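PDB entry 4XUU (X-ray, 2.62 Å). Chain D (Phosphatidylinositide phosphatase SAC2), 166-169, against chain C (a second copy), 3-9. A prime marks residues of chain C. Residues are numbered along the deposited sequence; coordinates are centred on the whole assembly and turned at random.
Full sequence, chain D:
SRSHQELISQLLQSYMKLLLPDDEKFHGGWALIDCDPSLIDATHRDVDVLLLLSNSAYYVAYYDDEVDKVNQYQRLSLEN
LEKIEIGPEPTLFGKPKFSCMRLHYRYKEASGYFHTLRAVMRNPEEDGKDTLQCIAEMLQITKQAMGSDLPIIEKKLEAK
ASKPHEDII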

ATOM      1  N   GLU D 166      35.979   5.187  -3.683  1.00 75.65           N
ATOM      2  CA  GLU D 166      36.893   6.196  -3.155  1.00 78.36           C
ATOM      3  C   GLU D 166      36.140   7.204  -2.291  1.00 75.20           C
ATOM      4  O   GLU D 166      34.982   7.530  -2.570  1.00 72.22           O
ATOM      5  CB  GLU D 166      37.659   6.890  -4.286  1.00 83.21           C
ATOM      6  CG  GLU D 166      38.757   6.020  -4.902  1.00 88.38           C
ATOM      7  CD  GLU D 166      39.480   6.688  -6.064  1.00 94.73           C
ATOM      8  OE1 GLU D 166      38.801   7.217  -6.969  1.00 95.11           O
ATOM      9  OE2 GLU D 166      40.732   6.667  -6.080  1.00 99.70           O
ATOM     10  N   ASP D 167      36.799   7.675  -1.234  1.00 76.36           N
ATOM     11  CA  ASP D 167      36.208   8.642  -0.311  1.00 74.22           C
ATOM     12  C   ASP D 167      35.898   9.961  -1.004  1.00 75.22           C
ATOM     13  O   ASP D 167      36.688  10.448  -1.815  1.00 79.33           O
ATOM     14  CB  ASP D 167      37.127   8.876   0.891  1.00 76.40           C
ATOM     15  CG  ASP D 167      36.958   7.824   1.979  1.00 74.77           C
ATOM     16  OD1 ASP D 167      36.092   6.933   1.838  1.00 72.02           O
ATOM     17  OD2 ASP D 167      37.692   7.895   2.988  1.00 76.97           O
ATOM     18  N   ILE D 168      34.732  10.521  -0.691  1.00 72.13           N
ATOM     19  CA  ILE D 168      34.291  11.788  -1.276  1.00 73.39           C
ATOM     20  C   ILE D 168      33.759  12.729  -0.197  1.00 72.11           C
ATOM     21  O   ILE D 168      32.969  12.328   0.661  1.00 68.55           O
ATOM     22  CB  ILE D 168      33.208  11.581  -2.370  1.00 71.85           C
ATOM     23  CG1 ILE D 168      33.686  10.587  -3.435  1.00 73.50           C
ATOM     24  CG2 ILE D 168      32.842  12.913  -3.027  1.00 74.08           C
ATOM     25  CD1 ILE D 168      32.570   9.935  -4.221  1.00 71.16           C
ATOM     26  N   ILE D 169      34.213  13.978  -0.249  1.00 75.70           N
ATOM     27  CA  ILE D 169      33.720  15.035   0.631  1.00 75.49           C
ATOM     28  C   ILE D 169      32.567  15.779  -0.049  1.00 74.95           C
ATOM     29  O   ILE D 169      31.596  16.184   0.593  1.00 72.95           O
ATOM     30  CB  ILE D 169      34.846  16.022   1.006  1.00 80.13           C
ATOM     31  CG1 ILE D 169      35.952  15.296   1.779  1.00 81.27           C
ATOM     32  CG2 ILE D 169      34.295  17.194   1.816  1.00 80.59           C
ATOM     33  CD1 ILE D 169      37.304  15.978   1.725  1.00 87.26           C
ATOM     34  OXT ILE D 169      32.576  15.989  -1.263  1.00 77.13           O
TER
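Chain C 3-9: SHQELIS

A chain terminus can pack on a neighbour by setting its last side chain against the first turn of a helix, and the contact between two copies of SAC2 in this entry is a compact example. The four residues that end chain D form no regular helix or strand; Asp167 and Ile168 have extended backbone angles, and the chain stops at the free carboxylate of Ile169. Against this tail lies the start of a helix in chain C, running from His4′ through Ser9′ and onward. The nearest approach of CA atoms pairs the CA of Ile169 with the CA of Gln5′, 6.8 Å apart, so it is side chains that fill the gap. From there the helix leads away from the tail, the CA of Ser9′ lying farther from the CA of Ile169 than the CA of Gln5′ does.

Ser3′ does not touch the tail. It holds the N-cap position, where its OG accepts from the N of Glu6′ at 3.0 Å, while the N of Ser3′ donates to the OE1 of Glu6′ at 3.2 Å. The first of these bonds caps a backbone NH that the first turn would otherwise leave without a partner. The helical ladder begins here too, with the N of Leu7′ bonded to the O of Ser3′ at 3.0 Å.

His4′ is the first residue to meet chain D. Its CA-to-CB bond points toward the tail, and its CB lies 4.0 Å from the CD1 of Ile169, which approaches the imidazole ring obliquely.

Gln5′ makes the most extensive contact on the helix side. Its CA-to-CB bond points sideways, but a t, p conformation at chi1 and chi2 brings the amide end to the tail. There OE1 lies 3.4 Å from the CB of Asp167 and 3.4 Å from the CG1 of Ile169, with the N of Ile168 at 3.8 Å. None of these is a hydrogen bond: the amide is packed against the tail rather than bonded to it.

Glu6′ and Leu7′ are out of reach, and the next contact comes at Ile8′, one helical turn after His4′. The CD1 of Ile8′ meets the CG2 of Ile169 at 3.8 Å, an apolar contact, while the N of Ile8′ bonds to the O of His4′ at 3.1 Å. Ile169 thus touches both His4′ and Ile8′, residues one turn apart. Ser9′ stands clear, its N bonded to the O of Gln5′ at 2.9 Å.

With 248 Å² buried over both sides and no hydrogen bond across, the contact rests on packing, with Ile169 giving the largest share of chain D's side and Gln5′ the largest share of chain C's.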

ATOM      1  N   SER C   3      43.115  15.020   8.413  1.00 74.62           N
ATOM      2  CA  SER C   3      42.612  15.566   7.155  1.00 72.15           C
ATOM      3  C   SER C   3      41.159  16.026   7.294  1.00 68.24           C
ATOM      4  O   SER C   3      40.498  15.722   8.294  1.00 67.03           O
ATOM      5  CB  SER C   3      42.712  14.507   6.056  1.00 73.82           C
ATOM      6  OG  SER C   3      41.863  13.405   6.338  1.00 73.00           O
ATOM      7  N   HIS C   4      40.674  16.758   6.287  1.00 67.10           N
ATOM      8  CA  HIS C   4      39.268  17.159   6.196  1.00 64.63           C
ATOM      9  C   HIS C   4      38.401  15.915   6.350  1.00 63.38           C
ATOM     10  O   HIS C   4      37.455  15.899   7.141  1.00 61.70           O
ATOM     11  CB  HIS C   4      38.991  17.817   4.837  1.00 65.61           C
ATOM     12  CG  HIS C   4      37.833  18.771   4.835  1.00 65.04           C
ATOM     13  ND1 HIS C   4      36.775  18.676   5.714  1.00 63.36           N
ATOM     14  CD2 HIS C   4      37.558  19.827   4.033  1.00 66.80           C
ATOM     15  CE1 HIS C   4      35.910  19.642   5.467  1.00 64.64           C
ATOM     16  NE2 HIS C   4      36.360  20.353   4.450  1.00 67.12           N
ATOM     17  N   GLN C   5      38.756  14.872   5.600  1.00 65.02           N
ATOM     18  CA  GLN C   5      38.047  13.596   5.615  1.00 65.29           C
ATOM     19  C   GLN C   5      38.023  12.963   7.007  1.00 64.43           C
ATOM     20  O   GLN C   5      36.955  12.613   7.514  1.00 62.86           O
ATOM     21  CB  GLN C   5      38.670  12.630   4.601  1.00 69.27           C
ATOM     22  CG  GLN C   5      37.795  11.446   4.258  1.00 71.44           C
ATOM     23  CD  GLN C   5      36.586  11.847   3.441  1.00 71.58           C
ATOM     24  OE1 GLN C   5      36.660  11.971   2.216  1.00 74.89           O
ATOM     25  NE2 GLN C   5      35.463  12.055   4.116  1.00 68.51           N
ATOM     26  N   GLU C   6      39.202  12.834   7.617  1.00 66.21           N
ATOM     27  CA  GLU C   6      39.345  12.219   8.937  1.00 67.01           C
ATOM     28  C   GLU C   6      38.509  12.926  10.005  1.00 63.89           C
ATOM     29  O   GLU C   6      37.958  12.277  10.895  1.00 63.73           O
ATOM     30  CB  GLU C   6      40.818  12.153   9.354  1.00 71.06           C
ATOM     31  CG  GLU C   6      41.602  11.027   8.686  1.00 76.01           C
ATOM     32  CD  GLU C   6      43.064  10.970   9.115  1.00 81.79           C
ATOM     33  OE1 GLU C   6      43.691  12.039   9.287  1.00 81.43           O
ATOM     34  OE2 GLU C   6      43.594   9.848   9.268  1.00 87.07           O
ATOM     35  N   LEU C   7      38.405  14.250   9.895  1.00 62.25           N
ATOM     36  CA  LEU C   7      37.563  15.042  10.789  1.00 60.62           C
ATOM     37  C   LEU C   7      36.082  14.753  10.567  1.00 58.28           C
ATOM     38  O   LEU C   7      35.319  14.636  11.526  1.00 57.64           O
ATOM     39  CB  LEU C   7      37.848  16.542  10.621  1.00 61.16           C
ATOM     40  CG  LEU C   7      37.069  17.542  11.488  1.00 61.09           C
ATOM     41  CD1 LEU C   7      37.252  17.264  12.976  1.00 62.71           C
ATOM     42  CD2 LEU C   7      37.463  18.976  11.161  1.00 63.13           C
ATOM     43  N   ILE C   8      35.689  14.636   9.300  1.00 58.08           N
ATOM     44  CA  ILE C   8      34.296  14.375   8.928  1.00 57.34           C
ATOM     45  C   ILE C   8      33.831  13.017   9.444  1.00 57.65           C
ATOM     46  O   ILE C   8      32.741  12.900  10.004  1.00 56.80           O
ATOM     47  CB  ILE C   8      34.073  14.506   7.398  1.00 58.43           C
ATOM     48  CG1 ILE C   8      34.290  15.960   6.964  1.00 58.98           C
ATOM     49  CG2 ILE C   8      32.669  14.065   7.015  1.00 58.68           C
ATOM     50  CD1 ILE C   8      34.434  16.169   5.469  1.00 61.12           C
ATOM     51  N   SER C   9      34.676  12.004   9.271  1.00 59.96           N
ATOM     52  CA  SER C   9      34.405  10.665   9.787  1.00 61.92           C
ATOM     53  C   SER C   9      34.356  10.628  11.318  1.00 61.72           C
ATOM     54  O   SER C   9      33.536   9.914  11.897  1.00 61.90           O
ATOM     55  CB  SER C   9      35.445   9.673   9.266  1.00 65.74           C
ATOM     56  OG  SER C   9      35.427   9.627   7.850  1.00 67.29           O
TER